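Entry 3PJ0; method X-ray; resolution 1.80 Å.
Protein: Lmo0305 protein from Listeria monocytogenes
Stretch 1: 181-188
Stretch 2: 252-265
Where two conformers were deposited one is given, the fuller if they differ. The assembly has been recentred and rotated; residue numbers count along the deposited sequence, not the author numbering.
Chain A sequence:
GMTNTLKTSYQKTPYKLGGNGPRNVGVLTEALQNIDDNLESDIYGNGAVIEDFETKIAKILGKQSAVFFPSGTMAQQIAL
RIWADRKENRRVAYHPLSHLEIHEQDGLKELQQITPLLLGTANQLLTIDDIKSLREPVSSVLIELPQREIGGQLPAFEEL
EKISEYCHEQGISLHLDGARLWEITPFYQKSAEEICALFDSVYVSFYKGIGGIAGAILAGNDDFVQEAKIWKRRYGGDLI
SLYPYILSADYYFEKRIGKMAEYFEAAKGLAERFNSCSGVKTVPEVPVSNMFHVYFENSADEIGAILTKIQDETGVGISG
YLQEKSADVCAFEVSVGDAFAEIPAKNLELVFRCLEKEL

Stretch 1 (181-188) LWEITPFY
Stretch 2 (252-265) YFEKRIGKMAEYFE

No direct hydrogen bond joins these two segments of the Listeria monocytogenes Lmo0305 protein; the one polar link is a water that donates to two backbone carbonyls, 3.0 Å from its oxygen to Glu-183 O and 2.8 Å to Met-260 O. The contact illustrates how two segments can pack by apolar contact, with a single water bridging carbonyls that do not bond to each other.

Residues 181-184 have helical phi/psi values without regular helical bonding, although Ile-184 N reaches Leu-181 O at 3.1 Å, and Thr-185 to Tyr-188 lie in helix, with Tyr-188 N bonded to Ile-184 O at 3.1 Å. Stretch 2 enters as helix, with Arg-256 N 2.9 Å from Tyr-252 O and Ile-257 N 2.9 Å from Phe-253 O. The bonding then becomes irregular before helix runs on from Met-260: Lys-259 N bonds to Arg-256 O at 2.9 Å, and Met-260 N makes only a weak bond to Ile-257 O at 3.4 Å; regular i to i+4 bonding then resumes, with Tyr-263 N 2.9 Å from Lys-259 O and Phe-264 N 3.0 Å from Met-260 O. Numbering rises in the same sense along both segments: Glu-183 CA lies 5.5 Å from Met-260 CA, and Pro-186 CA 5.3 Å from Ala-261 CA. The contact buries 438 Å², summed over both sides.

At one end, Trp-182 (chi1 m, -44°; chi2 115°) points toward the second stretch. Phe-253 (chi1 t, chi2 85°) directs its ring edge at the face of the indole six-membered ring, with planes at 73°, centroids 4.9 Å apart and Trp-182 CH2 3.7 Å from Phe-253 CE1. Such a geometry sets the positive rim of one ring against the electron-rich face of the other. Ile-257 (t, p) starts sideways, but its end comes nearer, placing CD1 3.8 Å from Trp-182 CB.

Selenomethionine Met-260 (m, m, chi3 143°) occupies the middle. Its CG sits 3.3 Å from Trp-182 O, while its polarizable SE lies 4.0 Å from Trp-182 CB and 3.9 Å from Glu-183 CA. Met-260 thus packs against backbone as well as side-chain atoms of the first stretch.

Farther along, Pro-186, with a C-gamma exo pucker, points toward its partner. Its CG lies 3.6 Å from Ala-261 N and 3.9 Å from Met-260 CB; Ala-261 points sideways, its CB 4.3 Å from Pro-186 CB. Phe-264 (t, chi2 50°) closes this end, its CD2 3.6 Å from Pro-186 CB and its CZ 4.0 Å from Phe-187 CB. Phe-187 (t, chi2 78°) starts sideways and its end leads away, yet Phe-264 CZ still lies at the edge of its ring, 4.2 Å from Phe-187 CD1.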

# COMPACT_ATOMS: atom_id res chain seq x y z
N LEU A 181 8.49 -18.59 3.36
CA LEU A 181 7.94 -19.95 3.47
C LEU A 181 8.21 -20.86 2.27
O LEU A 181 8.52 -22.04 2.43
CB LEU A 181 6.42 -19.89 3.67
CG LEU A 181 5.70 -21.25 3.73
CD1 LEU A 181 6.17 -22.10 4.96
CD2 LEU A 181 4.19 -20.98 3.77
N TRP A 182 8.03 -20.33 1.07
CA TRP A 182 8.13 -21.12 -0.14
C TRP A 182 9.52 -21.77 -0.25
O TRP A 182 9.66 -22.91 -0.69
CB TRP A 182 7.88 -20.26 -1.37
CG TRP A 182 6.68 -19.30 -1.25
CD1 TRP A 182 6.75 -17.94 -1.24
CD2 TRP A 182 5.29 -19.63 -1.11
NE1 TRP A 182 5.49 -17.40 -1.14
CE2 TRP A 182 4.58 -18.40 -1.04
CE3 TRP A 182 4.57 -20.83 -1.04
CZ2 TRP A 182 3.18 -18.34 -0.88
CZ3 TRP A 182 3.19 -20.76 -0.89
CH2 TRP A 182 2.51 -19.52 -0.83
N GLU A 183 10.52 -21.03 0.20
CA GLU A 183 11.90 -21.47 0.13
C GLU A 183 12.29 -22.63 1.05
O GLU A 183 13.35 -23.24 0.84
CB GLU A 183 12.83 -20.28 0.47
CG GLU A 183 12.78 -19.11 -0.47
CD GLU A 183 11.78 -18.02 -0.13
OE1 GLU A 183 10.59 -18.31 0.08
OE2 GLU A 183 12.19 -16.83 -0.15
N ILE A 184 11.48 -22.91 2.09
CA ILE A 184 11.81 -23.97 3.06
C ILE A 184 11.12 -25.33 2.85
O ILE A 184 11.50 -26.32 3.46
CB ILE A 184 11.57 -23.49 4.53
CG1 ILE A 184 10.08 -23.37 4.89
CG2 ILE A 184 12.29 -22.18 4.78
CD1 ILE A 184 9.81 -22.96 6.30
N THR A 185 10.15 -25.42 1.96
CA THR A 185 9.46 -26.71 1.75
C THR A 185 10.42 -27.80 1.26
O THR A 185 10.31 -28.94 1.68
CB THR A 185 8.19 -26.59 0.89
OG1 THR A 185 8.53 -26.25 -0.45
CG2 THR A 185 7.26 -25.54 1.47
N PRO A 186 11.41 -27.46 0.40
CA PRO A 186 12.34 -28.56 -0.02
C PRO A 186 13.12 -29.22 1.14
O PRO A 186 13.18 -30.47 1.22
CB PRO A 186 13.29 -27.86 -1.00
CG PRO A 186 12.51 -26.67 -1.51
CD PRO A 186 11.67 -26.20 -0.33
N PHE A 187 13.65 -28.42 2.06
CA PHE A 187 14.39 -28.94 3.21
C PHE A 187 13.50 -29.72 4.17
O PHE A 187 13.83 -30.82 4.56
CB PHE A 187 15.11 -27.83 3.99
CG PHE A 187 15.66 -28.30 5.30
CD1 PHE A 187 16.83 -29.03 5.35
CD2 PHE A 187 14.96 -28.07 6.48
CE1 PHE A 187 17.32 -29.51 6.59
CE2 PHE A 187 15.45 -28.53 7.69
CZ PHE A 187 16.62 -29.27 7.75
N TYR A 188 12.35 -29.16 4.50
CA TYR A 188 11.44 -29.87 5.39
C TYR A 188 10.76 -31.09 4.76
O TYR A 188 10.32 -31.97 5.47
CB TYR A 188 10.38 -28.93 5.95
CG TYR A 188 10.77 -28.11 7.16
CD1 TYR A 188 11.61 -28.61 8.16
CD2 TYR A 188 10.18 -26.87 7.37
CE1 TYR A 188 11.90 -27.84 9.32
CE2 TYR A 188 10.45 -26.11 8.52
CZ TYR A 188 11.29 -26.60 9.49
OH TYR A 188 11.53 -25.81 10.62
N TYR A 252 4.67 -14.23 -11.02
CA TYR A 252 5.98 -14.69 -10.53
C TYR A 252 5.83 -15.90 -9.62
O TYR A 252 6.73 -16.78 -9.60
CB TYR A 252 6.78 -13.53 -9.90
CG TYR A 252 7.20 -12.60 -11.00
CD1 TYR A 252 8.16 -13.02 -11.91
CD2 TYR A 252 6.60 -11.36 -11.20
CE1 TYR A 252 8.55 -12.23 -12.93
CE2 TYR A 252 7.00 -10.54 -12.26
CZ TYR A 252 7.95 -11.00 -13.14
OH TYR A 252 8.39 -10.28 -14.22
N PHE A 253 4.69 -16.01 -8.91
CA PHE A 253 4.46 -17.24 -8.13
C PHE A 253 4.44 -18.46 -9.08
O PHE A 253 5.11 -19.47 -8.85
CB PHE A 253 3.14 -17.15 -7.34
CG PHE A 253 2.87 -18.34 -6.50
CD1 PHE A 253 3.40 -18.44 -5.25
CD2 PHE A 253 2.10 -19.38 -6.98
CE1 PHE A 253 3.18 -19.61 -4.46
CE2 PHE A 253 1.85 -20.54 -6.19
CZ PHE A 253 2.40 -20.63 -4.93
N GLU A 254 3.69 -18.37 -10.18
CA GLU A 254 3.59 -19.51 -11.08
C GLU A 254 4.91 -19.76 -11.81
O GLU A 254 5.28 -20.91 -12.06
CB GLU A 254 2.42 -19.36 -12.06
CG GLU A 254 1.06 -19.49 -11.41
CD GLU A 254 0.81 -20.89 -10.85
OE1 GLU A 254 1.23 -21.87 -11.49
OE2 GLU A 254 0.17 -21.00 -9.79
N LYS A 255 5.63 -18.68 -12.10
CA LYS A 255 6.91 -18.79 -12.78
C LYS A 255 7.97 -19.42 -11.92
O LYS A 255 8.75 -20.19 -12.43
CB LYS A 255 7.42 -17.41 -13.19
CG LYS A 255 8.80 -17.38 -13.86
CD LYS A 255 9.16 -15.91 -14.13
CE LYS A 255 10.57 -15.73 -14.61
NZ LYS A 255 10.79 -16.22 -16.03
N ARG A 256 7.99 -19.13 -10.61
CA ARG A 256 9.11 -19.57 -9.78
C ARG A 256 8.84 -20.57 -8.65
O ARG A 256 9.79 -21.12 -8.12
CB ARG A 256 9.84 -18.36 -9.22
CG ARG A 256 10.37 -17.41 -10.29
CD ARG A 256 11.35 -16.39 -9.73
NE ARG A 256 11.94 -15.55 -10.78
CZ ARG A 256 11.76 -14.24 -10.93
NH1 ARG A 256 11.02 -13.52 -10.10
NH2 ARG A 256 12.41 -13.63 -11.93
N ILE A 257 7.58 -20.79 -8.28
CA ILE A 257 7.28 -21.72 -7.18
C ILE A 257 7.90 -23.12 -7.45
O ILE A 257 8.44 -23.77 -6.52
CB ILE A 257 5.77 -21.80 -6.87
CG1 ILE A 257 5.51 -22.54 -5.53
CG2 ILE A 257 4.99 -22.53 -8.01
CD1 ILE A 257 6.27 -21.97 -4.31
N GLY A 258 7.91 -23.58 -8.70
CA GLY A 258 8.48 -24.87 -9.02
C GLY A 258 10.00 -24.95 -8.96
O GLY A 258 10.58 -26.03 -9.15
N LYS A 259 10.66 -23.81 -8.72
CA LYS A 259 12.12 -23.74 -8.62
C LYS A 259 12.68 -23.76 -7.20
O LYS A 259 13.90 -23.65 -7.02
CB LYS A 259 12.63 -22.47 -9.30
CG LYS A 259 12.30 -22.36 -10.79
CD LYS A 259 13.07 -21.22 -11.42
CE LYS A 259 12.69 -20.98 -12.88
NZ LYS A 259 13.31 -19.73 -13.42
N MSE A 260 11.83 -23.86 -6.18
CA MSE A 260 12.34 -23.80 -4.80
C MSE A 260 13.38 -24.88 -4.51
O MSE A 260 14.39 -24.59 -3.85
CB MSE A 260 11.20 -23.80 -3.76
CG MSE A 260 10.25 -22.61 -3.92
SE MSE A 260 11.15 -20.92 -3.61
CE MSE A 260 10.25 -19.82 -4.97
N ALA A 261 13.15 -26.10 -4.97
CA ALA A 261 14.12 -27.20 -4.77
C ALA A 261 15.45 -26.93 -5.49
O ALA A 261 16.53 -27.21 -4.95
CB ALA A 261 13.54 -28.53 -5.20
N GLU A 262 15.35 -26.40 -6.71
CA GLU A 262 16.51 -26.01 -7.54
C GLU A 262 17.37 -24.94 -6.83
O GLU A 262 18.62 -25.00 -6.85
CB GLU A 262 16.02 -25.47 -8.89
CG GLU A 262 17.07 -24.79 -9.73
CD GLU A 262 16.51 -24.05 -10.94
OE1 GLU A 262 15.46 -24.45 -11.49
OE2 GLU A 262 17.18 -23.07 -11.35
N TYR A 263 16.70 -23.93 -6.25
CA TYR A 263 17.40 -22.86 -5.53
C TYR A 263 18.06 -23.39 -4.27
O TYR A 263 19.14 -22.96 -3.93
CB TYR A 263 16.47 -21.69 -5.10
CG TYR A 263 15.74 -20.92 -6.19
CD1 TYR A 263 16.25 -20.82 -7.50
CD2 TYR A 263 14.59 -20.20 -5.89
CE1 TYR A 263 15.58 -20.08 -8.46
CE2 TYR A 263 13.93 -19.44 -6.83
CZ TYR A 263 14.42 -19.40 -8.11
OH TYR A 263 13.75 -18.62 -9.02
N PHE A 264 17.40 -24.33 -3.59
CA PHE A 264 17.96 -24.99 -2.38
C PHE A 264 19.23 -25.78 -2.72
O PHE A 264 20.24 -25.65 -2.03
CB PHE A 264 16.87 -25.87 -1.75
CG PHE A 264 17.33 -26.80 -0.66
CD1 PHE A 264 18.09 -26.36 0.41
CD2 PHE A 264 16.91 -28.14 -0.67
CE1 PHE A 264 18.47 -27.25 1.43
CE2 PHE A 264 17.26 -29.02 0.35
CZ PHE A 264 18.04 -28.59 1.40
N GLU A 265 19.18 -26.59 -3.77
CA GLU A 265 20.34 -27.37 -4.20
C GLU A 265 21.50 -26.48 -4.63
O GLU A 265 22.68 -26.75 -4.30
CB GLU A 265 19.97 -28.34 -5.33
CG GLU A 265 19.07 -29.49 -4.84
CD GLU A 265 19.74 -30.43 -3.81
OE1 GLU A 265 20.90 -30.86 -4.04
OE2 GLU A 265 19.09 -30.75 -2.78
O HOH W 1 14.73 -22.73 -1.77